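PDB 1N81: plasmodium falciparum gamete antigen 27/25 from Plasmodium falciparum, which is essential for sexual development of the parasite as a gametocyte protein, though its molecular function is unknown and may include dimerization. Local coordinates for residues Glu6-Leu11 against Ile113-Ile118; Pro13-Val18 against Ser167-Asp172; Gly19-His24 against Lys59-Tyr64; Asp103-Val108 against Val152-Asp157. One frame throughout, in Å; residues are numbered along the deposited sequence.

Interaction 1. Residues Glu6-Leu11 against Ile113-Ile118; sequences ETHAPL and IEEVSI
Leu11 lays its two methyl groups across the side chain of Glu114, the two chains meeting at about a right angle. CD2 rests against the carboxylate, 3.6 Å from Glu114 OE2, while CD1 touches the aliphatic part of the chain, 3.8 Å from Glu114 CB, and also approaches Ser117 OG at 3.5 Å. CG of Leu11 stands anti to the backbone N (chi1 165°), putting the fork against Glu114 and Ser117. A leucine suits this place because its forked end can touch several side chains at once. Ser117 OG donates to Glu114 O at 2.7 Å, so the hydroxyl facing the leucine is satisfied by its own helix. Ile118 meets both Leu11 and His8: CD1 lies 3.7 Å from Leu11 CA, and CG1 makes a CH-pi contact over one face of the His8 ring, 4.2 Å from its centroid and displaced toward the rim. Glu115 OE1 comes to His8 NE2 obliquely at 3.7 Å, with ring and carboxylate planes 78° apart; its hydrogen bond goes to Tyr146. The loop before helix 13-35 is thus laid on helix 96-122, where Ile15 reaches Glu114 and Ser117, and Leu170 of helix 156-173 packs on Val116.

Interaction 2. Residues Pro13-Val18 against Ser167-Asp172; sequences PRIRKV and SQFLID
Ile15 and Phe169 form the tight part of this contact. CD1 of Ile15 comes to the edge of the phenyl ring, near its plane, 4.0 Å from Phe169 CE2, and the two side chains cross obliquely. Val18 adds its CG1, 4.2 Å from Phe169 CZ, sliding past the ring in the opposite direction. CG of Phe169 stands anti to its backbone N (chi1 179°), on the side of helix 13-35, and the branched Ile15 and Val18 fill in around the ring's tip. Leu170 CD2 is a looser neighbour, 4.4 Å from Ile15 CD1. This is helix-on-helix packing inside an all-helical fold: the short axes of 13-18 and 167-172 stay 11.5 Å apart and run at 127°, a separation filled mainly by side chains, and Ile113 of helix 96-122 also packs on Phe169. The other side is polar and hydrated. Arg14 stretches its extended chain across toward the other helix and presents the edge of its guanidinium to Asp172 O, 3.8 Å from NH1. A water bridges the two from one side, donating to Asp172 O at 2.8 Å; its short link to Arg14 NH1 is weak. NH1 also bonds Val173 O, and NH2 bonds Leu68 O, while the carboxylate of Asp172 pairs with Arg72 and Asn76.

Interaction 3. Residues Gly19-His24 against Lys59-Tyr64; sequences GDIEFH and KNQNRY
The Tyr64 ring takes Asp20 CB over one face, 3.8 Å from the centroid and 17° off the ring normal, a CH-pi contact displaced toward the rim. At the edge, in the ring plane, lies Asn60 O of its own segment. The hydroxyl of Tyr64 meets two other flat groups from different directions: it lies over one face of the His24 ring, 3.0 Å from CD2, and it also stands 3.3 Å above the centre of the Arg63 guanidinium. His24 and Tyr64 are oblique partners, their planes 44° apart, and His24 meets Arg63 with ND1 3.6 Å from NH1, the imidazole and guanidinium steeply inclined to each other. A tyrosine is apt here, since its ring offers a face to the aspartate methylene while its hydroxyl reaches the imidazole and the guanidinium. The Asp20 carboxylate lies beyond the rim, with OD2 3.6 Å from Tyr64 CE2; its OD1 is hydrogen-bonded to Gln110.

Beside this cluster Ile21 slides past Asn60, its backbone O 3.6 Å from Asn60 CB. The backbones come close here, with the CA atoms of Ile21 and Asn60 5.2 Å apart, and CG2 and CD1, from the two branches of Ile21, both lie against Gln61 CG. Asn60 turns OD1 to His24 CB at 3.2 Å, while its ND2 bonds Tyr56 O one turn back. Tyr64 is the first residue to leave the helical conformation at the end of helix 50-63; the short segments 19-24 and 59-63 run at 138° to each other. On the other flank of helix 13-35, Phe23 packs on helix 96-122 and Glu22 bridges to Arg80 and Arg84 of helix 71-89.

Interaction 4. Residues Asp103-Val108 against Val152-Asp157; sequences DDYLWV and VKFTDD
The hydroxyl of Tyr105 is gripped by two waters that tie it to the backbone of Lys153. One accepts from Lys153 N and donates to Tyr105 OH, both at 2.6 Å. The other sits at the ring edge, in the plane of the phenol, and donates to Lys153 O at 3.0 Å. The hydroxyl thus accepts from one water and appears to donate to the other, though that last link is so short as to be doubtful; a tyrosine at the border of a hydrophobic patch can play both parts.

Inward from that end the contact turns apolar. The Tyr105 and Phe154 rings lie obliquely, planes 32° apart and centroids 4.6 Å from each other, with Tyr105 CD2 placed over the centre of the Phe154 face, while Phe154 CZ points at the backbone of Tyr105, 3.5 Å from its O, which lies at the ring edge in plane. Here helix 96-122 receives the connection that leads out of helix 136-150 into helix 156-173, in a fold built only of helices and loops. Thr155 is the N-cap of the last helix, its side chain capping a backbone N just beyond the segment, and Phe154 N bonds Glu147.

Val152 packs on the same side of the tyrosine ring as Phe154, nearer the CD1-CE1 edge, its CG1 3.8 Å from Tyr105 CE1 and 3.5 Å from Asp104 CB. CG2, which falls between the backbone N and carbonyl carbon of Val152, slides past Val108 CG2, while Val108 CG1 meets Phe154 CE1 tip to tip at 4.0 Å. The forked valine ends let each residue touch more than one neighbour, and Phe143 of helix 136-150 joins Phe154 edge to face.

How the interactions relate
The four contacts lie in a single all-helical chain and centre on three helices. Interactions 2 and 3 share helix 13-35, interactions 1 and 4 share helix 96-122, and interactions 2 and 4 use helix 156-173 and the connection entering it. Interactions 1 and 2, and 2 and 3, have centres about 12 Å apart; the other pairs are 19 to 20 Å apart. Ile113 and Phe169 link interactions 1 and 2, Phe169 and Glu22 link 2 and 3, and Phe23 and Leu106 link 3 and 4. Segments of interaction 1 alternate with those of 2 and 4. Interaction 3 closes before interaction 4 opens, and both fall between the segments of interaction 2, which brings the first and last helices together.

Interaction 1. Residues Glu6-Leu11 against Ile113-Ile118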
# COMPACT_ATOMS: atom_id res chain seq x y z
N GLU A 6 20.92 15.29 0.12
CA GLU A 6 19.57 15.63 0.54
C GLU A 6 18.69 14.39 0.71
O GLU A 6 19.06 13.28 0.32
CB GLU A 6 18.94 16.62 -0.43
CG GLU A 6 19.54 18.00 -0.31
CD GLU A 6 19.81 18.37 1.14
OE1 GLU A 6 18.93 18.06 1.95
OE2 GLU A 6 20.89 18.95 1.47
N THR A 7 17.52 14.60 1.29
CA THR A 7 16.60 13.51 1.58
C THR A 7 15.36 13.39 0.70
O THR A 7 14.73 14.37 0.34
CB THR A 7 16.16 13.57 3.04
OG1 THR A 7 17.32 13.71 3.89
CG2 THR A 7 15.39 12.31 3.41
N HIS A 8 15.02 12.14 0.39
CA HIS A 8 13.88 11.78 -0.44
C HIS A 8 14.19 12.10 -1.86
O HIS A 8 13.56 12.97 -2.46
CB HIS A 8 12.62 12.52 -0.03
CG HIS A 8 11.47 11.62 0.35
ND1 HIS A 8 10.75 10.90 -0.59
CD2 HIS A 8 10.93 11.32 1.55
CE1 HIS A 8 9.80 10.21 0.03
NE2 HIS A 8 9.90 10.45 1.33
N ALA A 9 15.17 11.40 -2.41
CA ALA A 9 15.60 11.58 -3.79
C ALA A 9 14.36 11.46 -4.68
O ALA A 9 13.23 11.41 -4.19
CB ALA A 9 16.63 10.51 -4.17
N PRO A 10 14.55 11.42 -6.00
CA PRO A 10 13.30 11.29 -6.75
C PRO A 10 12.61 9.97 -6.39
O PRO A 10 12.92 8.93 -6.97
CB PRO A 10 13.76 11.31 -8.21
CG PRO A 10 15.00 12.17 -8.16
CD PRO A 10 15.69 11.66 -6.91
N LEU A 11 11.72 10.01 -5.40
CA LEU A 11 10.93 8.84 -5.04
C LEU A 11 10.54 8.25 -6.42
O LEU A 11 10.21 9.02 -7.32
CB LEU A 11 9.65 9.28 -4.32
CG LEU A 11 8.50 8.28 -4.14
CD1 LEU A 11 8.88 7.27 -3.07
CD2 LEU A 11 7.23 8.99 -3.74
N ILE A 113 5.82 2.70 3.19
CA ILE A 113 6.17 2.09 1.90
C ILE A 113 7.13 3.01 1.14
O ILE A 113 8.20 2.58 0.70
CB ILE A 113 4.92 1.84 0.99
CG1 ILE A 113 4.12 0.65 1.53
CG2 ILE A 113 5.36 1.57 -0.45
CD1 ILE A 113 2.83 0.36 0.79
N GLU A 114 6.77 4.29 1.02
CA GLU A 114 7.63 5.22 0.30
C GLU A 114 9.01 5.39 0.89
O GLU A 114 10.01 5.32 0.17
CB GLU A 114 6.95 6.59 0.15
CG GLU A 114 5.78 6.46 -0.78
CD GLU A 114 5.12 7.78 -1.07
OE1 GLU A 114 5.39 8.77 -0.37
OE2 GLU A 114 4.31 7.80 -2.00
N GLU A 115 9.07 5.58 2.19
CA GLU A 115 10.32 5.77 2.90
C GLU A 115 11.23 4.53 2.70
O GLU A 115 12.43 4.63 2.41
CB GLU A 115 9.98 5.94 4.37
CG GLU A 115 11.04 6.54 5.23
CD GLU A 115 11.22 8.01 4.96
OE1 GLU A 115 10.23 8.70 4.58
OE2 GLU A 115 12.37 8.44 5.16
N VAL A 116 10.66 3.35 2.87
CA VAL A 116 11.46 2.16 2.70
C VAL A 116 11.93 2.06 1.25
O VAL A 116 13.06 1.63 1.00
CB VAL A 116 10.69 0.88 3.08
CG1 VAL A 116 11.52 -0.35 2.75
CG2 VAL A 116 10.36 0.89 4.56
N SER A 117 11.09 2.49 0.29
CA SER A 117 11.47 2.39 -1.11
C SER A 117 12.68 3.28 -1.40
O SER A 117 13.47 2.96 -2.30
CB SER A 117 10.30 2.73 -2.05
OG SER A 117 10.12 4.12 -2.21
N ILE A 118 12.82 4.38 -0.66
CA ILE A 118 13.97 5.28 -0.85
C ILE A 118 15.25 4.59 -0.41
O ILE A 118 16.27 4.69 -1.08
CB ILE A 118 13.87 6.59 -0.02
CG1 ILE A 118 12.66 7.42 -0.47
CG2 ILE A 118 15.18 7.38 -0.17
CD1 ILE A 118 12.66 7.73 -1.97

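Interaction 2. Residues Pro13-Val18 against Ser167-Asp172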
# COMPACT_ATOMS: atom_id res chain seq x y z
N PRO A 13 8.56 7.28 -9.51
CA PRO A 13 7.18 7.65 -9.87
C PRO A 13 6.28 6.42 -9.88
O PRO A 13 5.06 6.55 -9.67
CB PRO A 13 7.33 8.27 -11.26
CG PRO A 13 8.72 8.86 -11.20
CD PRO A 13 9.51 7.76 -10.53
N ARG A 14 6.85 5.24 -10.12
CA ARG A 14 6.05 4.01 -10.13
C ARG A 14 5.48 3.71 -8.72
O ARG A 14 4.32 3.31 -8.59
CB ARG A 14 6.87 2.79 -10.55
CG ARG A 14 5.96 1.60 -10.67
CD ARG A 14 6.69 0.30 -11.02
NE ARG A 14 5.73 -0.47 -11.76
CZ ARG A 14 5.32 -1.67 -11.41
NH1 ARG A 14 5.82 -2.24 -10.34
NH2 ARG A 14 4.38 -2.26 -12.11
N ILE A 15 6.31 3.91 -7.70
CA ILE A 15 5.88 3.71 -6.31
C ILE A 15 4.76 4.71 -6.02
O ILE A 15 3.70 4.35 -5.50
CB ILE A 15 7.04 3.98 -5.36
CG1 ILE A 15 8.05 2.82 -5.43
CG2 ILE A 15 6.53 4.15 -3.93
CD1 ILE A 15 7.55 1.55 -4.77
N ARG A 16 4.99 5.96 -6.39
CA ARG A 16 4.01 7.03 -6.16
C ARG A 16 2.66 6.72 -6.80
O ARG A 16 1.62 6.86 -6.15
CB ARG A 16 4.60 8.35 -6.68
CG ARG A 16 3.74 9.60 -6.58
CD ARG A 16 4.61 10.82 -6.95
NE ARG A 16 3.92 12.10 -6.80
CZ ARG A 16 4.54 13.28 -6.69
NH1 ARG A 16 5.86 13.34 -6.71
NH2 ARG A 16 3.83 14.39 -6.55
N LYS A 17 2.67 6.29 -8.07
CA LYS A 17 1.41 5.98 -8.75
C LYS A 17 0.73 4.69 -8.27
O LYS A 17 -0.48 4.68 -8.02
CB LYS A 17 1.60 5.91 -10.27
CG LYS A 17 1.90 7.29 -10.89
CD LYS A 17 2.30 7.17 -12.34
CE LYS A 17 2.70 8.51 -12.93
NZ LYS A 17 3.30 8.32 -14.28
N VAL A 18 1.48 3.60 -8.16
CA VAL A 18 0.85 2.36 -7.74
C VAL A 18 0.36 2.55 -6.28
O VAL A 18 -0.73 2.09 -5.92
CB VAL A 18 1.81 1.15 -7.85
CG1 VAL A 18 1.05 -0.15 -7.53
CG2 VAL A 18 2.35 1.05 -9.26
N SER A 167 6.20 -5.21 2.93
CA SER A 167 7.28 -5.99 2.31
C SER A 167 6.75 -6.57 1.00
O SER A 167 7.43 -6.51 -0.03
CB SER A 167 7.76 -7.10 3.26
OG SER A 167 8.48 -6.55 4.34
N GLN A 168 5.52 -7.08 1.03
CA GLN A 168 4.92 -7.64 -0.19
C GLN A 168 4.79 -6.61 -1.27
O GLN A 168 5.12 -6.88 -2.43
CB GLN A 168 3.54 -8.23 0.06
CG GLN A 168 3.02 -8.89 -1.21
CD GLN A 168 1.63 -9.42 -1.07
OE1 GLN A 168 0.66 -8.66 -1.08
NE2 GLN A 168 1.51 -10.73 -0.90
N PHE A 169 4.28 -5.44 -0.91
CA PHE A 169 4.09 -4.36 -1.86
C PHE A 169 5.44 -3.98 -2.53
O PHE A 169 5.51 -3.81 -3.74
CB PHE A 169 3.50 -3.12 -1.16
CG PHE A 169 3.30 -1.94 -2.08
CD1 PHE A 169 2.02 -1.62 -2.55
CD2 PHE A 169 4.38 -1.15 -2.46
CE1 PHE A 169 1.81 -0.52 -3.41
CE2 PHE A 169 4.20 -0.05 -3.31
CZ PHE A 169 2.89 0.27 -3.79
N LEU A 170 6.48 -3.82 -1.74
CA LEU A 170 7.77 -3.44 -2.31
C LEU A 170 8.28 -4.49 -3.32
O LEU A 170 8.65 -4.15 -4.45
CB LEU A 170 8.77 -3.23 -1.17
CG LEU A 170 8.44 -1.97 -0.35
CD1 LEU A 170 9.20 -1.98 0.92
CD2 LEU A 170 8.74 -0.71 -1.14
N ILE A 171 8.28 -5.75 -2.93
CA ILE A 171 8.75 -6.80 -3.84
C ILE A 171 7.96 -6.79 -5.15
O ILE A 171 8.54 -6.85 -6.21
CB ILE A 171 8.66 -8.19 -3.16
CG1 ILE A 171 9.69 -8.27 -2.03
CG2 ILE A 171 8.95 -9.30 -4.19
CD1 ILE A 171 9.44 -9.38 -1.04
N ASP A 172 6.65 -6.66 -5.07
CA ASP A 172 5.80 -6.61 -6.25
C ASP A 172 5.93 -5.38 -7.10
O ASP A 172 5.79 -5.45 -8.31
CB ASP A 172 4.32 -6.65 -5.88
CG ASP A 172 3.87 -7.99 -5.48
OD1 ASP A 172 4.69 -8.93 -5.60
OD2 ASP A 172 2.70 -8.11 -5.08
O HOH W 1 6.50 -4.64 -10.86

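Interaction 3. Residues Gly19-His24 against Lys59-Tyr64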
# COMPACT_ATOMS: atom_id res chain seq x y z
N GLY A 19 1.15 3.25 -5.48
CA GLY A 19 0.72 3.51 -4.12
C GLY A 19 -0.58 4.31 -4.16
O GLY A 19 -1.56 3.93 -3.52
N ASP A 20 -0.62 5.41 -4.91
CA ASP A 20 -1.86 6.20 -4.98
C ASP A 20 -3.03 5.39 -5.45
O ASP A 20 -4.14 5.50 -4.90
CB ASP A 20 -1.69 7.44 -5.87
CG ASP A 20 -1.02 8.59 -5.12
OD1 ASP A 20 -0.83 8.45 -3.89
OD2 ASP A 20 -0.70 9.63 -5.74
N ILE A 21 -2.79 4.56 -6.45
CA ILE A 21 -3.84 3.72 -6.99
C ILE A 21 -4.45 2.76 -5.95
O ILE A 21 -5.68 2.72 -5.76
CB ILE A 21 -3.30 2.91 -8.18
CG1 ILE A 21 -3.15 3.84 -9.39
CG2 ILE A 21 -4.23 1.75 -8.48
CD1 ILE A 21 -2.25 3.29 -10.47
N GLU A 22 -3.59 2.00 -5.29
CA GLU A 22 -3.98 1.01 -4.28
C GLU A 22 -4.64 1.65 -3.06
O GLU A 22 -5.69 1.21 -2.60
CB GLU A 22 -2.73 0.24 -3.79
CG GLU A 22 -2.99 -0.62 -2.53
CD GLU A 22 -2.01 -1.79 -2.36
OE1 GLU A 22 -2.07 -2.48 -1.31
OE2 GLU A 22 -1.19 -2.03 -3.26
N PHE A 23 -4.03 2.70 -2.54
CA PHE A 23 -4.60 3.30 -1.35
C PHE A 23 -5.87 4.12 -1.58
O PHE A 23 -6.73 4.13 -0.71
CB PHE A 23 -3.51 4.09 -0.58
CG PHE A 23 -2.51 3.19 0.13
CD1 PHE A 23 -1.32 2.80 -0.50
CD2 PHE A 23 -2.81 2.65 1.38
CE1 PHE A 23 -0.44 1.89 0.11
CE2 PHE A 23 -1.93 1.72 2.01
CZ PHE A 23 -0.73 1.34 1.37
N HIS A 24 -6.00 4.79 -2.72
CA HIS A 24 -7.25 5.53 -2.97
C HIS A 24 -8.33 4.53 -3.30
O HIS A 24 -9.50 4.70 -2.91
CB HIS A 24 -7.10 6.55 -4.10
CG HIS A 24 -6.41 7.81 -3.68
ND1 HIS A 24 -7.09 8.91 -3.22
CD2 HIS A 24 -5.09 8.11 -3.57
CE1 HIS A 24 -6.23 9.83 -2.84
NE2 HIS A 24 -5.00 9.37 -3.04
N LYS A 59 -10.64 1.68 -11.83
CA LYS A 59 -11.07 3.07 -11.83
C LYS A 59 -9.95 4.00 -11.37
O LYS A 59 -9.77 5.08 -11.93
CB LYS A 59 -12.28 3.24 -10.91
CG LYS A 59 -12.88 4.64 -10.92
CD LYS A 59 -14.16 4.67 -10.09
CE LYS A 59 -14.81 6.03 -10.06
NZ LYS A 59 -16.16 5.95 -9.42
N ASN A 60 -9.18 3.58 -10.36
CA ASN A 60 -8.10 4.43 -9.87
C ASN A 60 -6.92 4.44 -10.82
O ASN A 60 -6.23 5.45 -10.92
CB ASN A 60 -7.68 4.03 -8.44
CG ASN A 60 -8.58 4.68 -7.40
OD1 ASN A 60 -8.31 5.78 -6.93
ND2 ASN A 60 -9.68 4.03 -7.06
N GLN A 61 -6.68 3.32 -11.51
CA GLN A 61 -5.63 3.27 -12.49
C GLN A 61 -5.96 4.31 -13.58
O GLN A 61 -5.09 5.00 -14.15
CB GLN A 61 -5.59 1.90 -13.13
CG GLN A 61 -4.92 0.87 -12.30
CD GLN A 61 -4.89 -0.45 -13.00
OE1 GLN A 61 -5.92 -1.07 -13.22
NE2 GLN A 61 -3.70 -0.91 -13.34
N ASN A 62 -7.25 4.43 -13.86
CA ASN A 62 -7.71 5.39 -14.85
C ASN A 62 -7.53 6.80 -14.28
O ASN A 62 -6.98 7.67 -14.94
CB ASN A 62 -9.18 5.13 -15.18
CG ASN A 62 -9.63 5.85 -16.43
OD1 ASN A 62 -10.07 5.22 -17.39
ND2 ASN A 62 -9.51 7.17 -16.44
N ARG A 63 -7.96 7.02 -13.04
CA ARG A 63 -7.81 8.33 -12.41
C ARG A 63 -6.36 8.82 -12.34
O ARG A 63 -6.08 10.00 -12.48
CB ARG A 63 -8.40 8.34 -10.99
CG ARG A 63 -8.19 9.67 -10.26
CD ARG A 63 -8.63 9.65 -8.79
NE ARG A 63 -8.20 10.87 -8.10
CZ ARG A 63 -8.34 11.11 -6.80
NH1 ARG A 63 -8.91 10.22 -5.99
NH2 ARG A 63 -7.88 12.25 -6.29
N TYR A 64 -5.42 7.92 -12.07
CA TYR A 64 -4.03 8.35 -12.01
C TYR A 64 -3.32 8.07 -13.32
O TYR A 64 -2.10 8.10 -13.38
CB TYR A 64 -3.27 7.67 -10.86
CG TYR A 64 -3.76 8.15 -9.53
CD1 TYR A 64 -4.85 7.55 -8.91
CD2 TYR A 64 -3.20 9.29 -8.92
CE1 TYR A 64 -5.40 8.06 -7.72
CE2 TYR A 64 -3.73 9.81 -7.74
CZ TYR A 64 -4.83 9.20 -7.15
OH TYR A 64 -5.41 9.73 -6.03

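Interaction 4. Residues Asp103-Val108 against Val152-Asp157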
# COMPACT_ATOMS: atom_id res chain seq x y z
N ASP A 103 -8.52 6.64 7.09
CA ASP A 103 -7.71 7.27 6.07
C ASP A 103 -6.30 7.56 6.64
O ASP A 103 -5.33 7.54 5.89
CB ASP A 103 -8.38 8.56 5.54
CG ASP A 103 -9.31 8.30 4.32
OD1 ASP A 103 -9.40 7.14 3.85
OD2 ASP A 103 -9.94 9.26 3.82
N ASP A 104 -6.19 7.79 7.95
CA ASP A 104 -4.87 8.07 8.55
C ASP A 104 -4.03 6.79 8.63
O ASP A 104 -2.80 6.83 8.50
CB ASP A 104 -5.00 8.69 9.95
CG ASP A 104 -5.59 10.11 9.91
OD1 ASP A 104 -5.33 10.86 8.95
OD2 ASP A 104 -6.32 10.47 10.86
N TYR A 105 -4.69 5.67 8.86
CA TYR A 105 -3.98 4.40 8.91
C TYR A 105 -3.43 4.11 7.50
O TYR A 105 -2.31 3.61 7.35
CB TYR A 105 -4.94 3.27 9.30
CG TYR A 105 -5.33 3.21 10.76
CD1 TYR A 105 -5.80 4.35 11.43
CD2 TYR A 105 -5.30 2.01 11.43
CE1 TYR A 105 -6.24 4.26 12.74
CE2 TYR A 105 -5.74 1.90 12.74
CZ TYR A 105 -6.21 3.03 13.39
OH TYR A 105 -6.63 2.89 14.69
N LEU A 106 -4.21 4.45 6.47
CA LEU A 106 -3.81 4.22 5.10
C LEU A 106 -2.61 5.09 4.81
O LEU A 106 -1.64 4.65 4.18
CB LEU A 106 -4.97 4.56 4.12
CG LEU A 106 -6.20 3.63 4.17
CD1 LEU A 106 -7.23 4.07 3.15
CD2 LEU A 106 -5.81 2.17 3.92
N TRP A 107 -2.67 6.32 5.28
CA TRP A 107 -1.60 7.30 5.08
C TRP A 107 -0.30 6.77 5.67
O TRP A 107 0.76 6.85 5.03
CB TRP A 107 -1.97 8.61 5.78
CG TRP A 107 -1.09 9.76 5.53
CD1 TRP A 107 -1.27 10.74 4.59
CD2 TRP A 107 0.15 10.09 6.22
NE1 TRP A 107 -0.24 11.65 4.65
CE2 TRP A 107 0.64 11.28 5.63
CE3 TRP A 107 0.87 9.49 7.26
CZ2 TRP A 107 1.84 11.88 6.06
CZ3 TRP A 107 2.06 10.09 7.68
CH2 TRP A 107 2.53 11.28 7.08
N VAL A 108 -0.38 6.26 6.89
CA VAL A 108 0.78 5.75 7.58
C VAL A 108 1.44 4.63 6.78
O VAL A 108 2.65 4.65 6.55
CB VAL A 108 0.39 5.25 8.97
CG1 VAL A 108 1.55 4.37 9.56
CG2 VAL A 108 0.10 6.50 9.90
N VAL A 152 -2.23 8.16 15.45
CA VAL A 152 -3.03 6.95 15.34
C VAL A 152 -2.24 5.86 16.03
O VAL A 152 -1.04 6.02 16.24
CB VAL A 152 -3.27 6.51 13.85
CG1 VAL A 152 -4.17 7.48 13.14
CG2 VAL A 152 -1.96 6.41 13.11
N LYS A 153 -2.91 4.77 16.39
CA LYS A 153 -2.22 3.65 17.01
C LYS A 153 -2.80 2.34 16.46
O LYS A 153 -3.97 2.03 16.67
CB LYS A 153 -2.37 3.67 18.53
CG LYS A 153 -1.13 3.13 19.28
CD LYS A 153 -0.51 1.93 18.58
CE LYS A 153 0.79 1.46 19.24
NZ LYS A 153 0.54 0.65 20.47
N PHE A 154 -1.97 1.59 15.75
CA PHE A 154 -2.38 0.32 15.18
C PHE A 154 -2.36 -0.68 16.31
O PHE A 154 -1.54 -0.55 17.21
CB PHE A 154 -1.37 -0.14 14.12
CG PHE A 154 -1.51 0.54 12.77
CD1 PHE A 154 -1.40 1.92 12.65
CD2 PHE A 154 -1.73 -0.22 11.62
CE1 PHE A 154 -1.52 2.54 11.41
CE2 PHE A 154 -1.85 0.38 10.38
CZ PHE A 154 -1.75 1.76 10.27
N THR A 155 -3.24 -1.68 16.28
CA THR A 155 -3.18 -2.71 17.31
C THR A 155 -2.01 -3.58 16.86
O THR A 155 -1.57 -3.47 15.70
CB THR A 155 -4.43 -3.56 17.36
OG1 THR A 155 -4.62 -4.19 16.09
CG2 THR A 155 -5.63 -2.73 17.68
N ASP A 156 -1.51 -4.44 17.73
CA ASP A 156 -0.37 -5.29 17.37
C ASP A 156 -0.68 -6.15 16.16
O ASP A 156 0.22 -6.45 15.36
CB ASP A 156 0.05 -6.19 18.54
CG ASP A 156 0.41 -5.39 19.79
OD1 ASP A 156 1.20 -4.43 19.67
OD2 ASP A 156 -0.10 -5.73 20.88
N ASP A 157 -1.93 -6.58 16.01
CA ASP A 157 -2.28 -7.41 14.87
C ASP A 157 -2.28 -6.58 13.61
O ASP A 157 -1.71 -7.00 12.59
CB ASP A 157 -3.65 -8.06 15.06
CG ASP A 157 -3.62 -9.20 16.06
OD1 ASP A 157 -2.59 -9.90 16.12
OD2 ASP A 157 -4.64 -9.39 16.76
O HOH W 2 -6.45 0.67 15.71
O HOH W 3 -5.52 4.58 16.27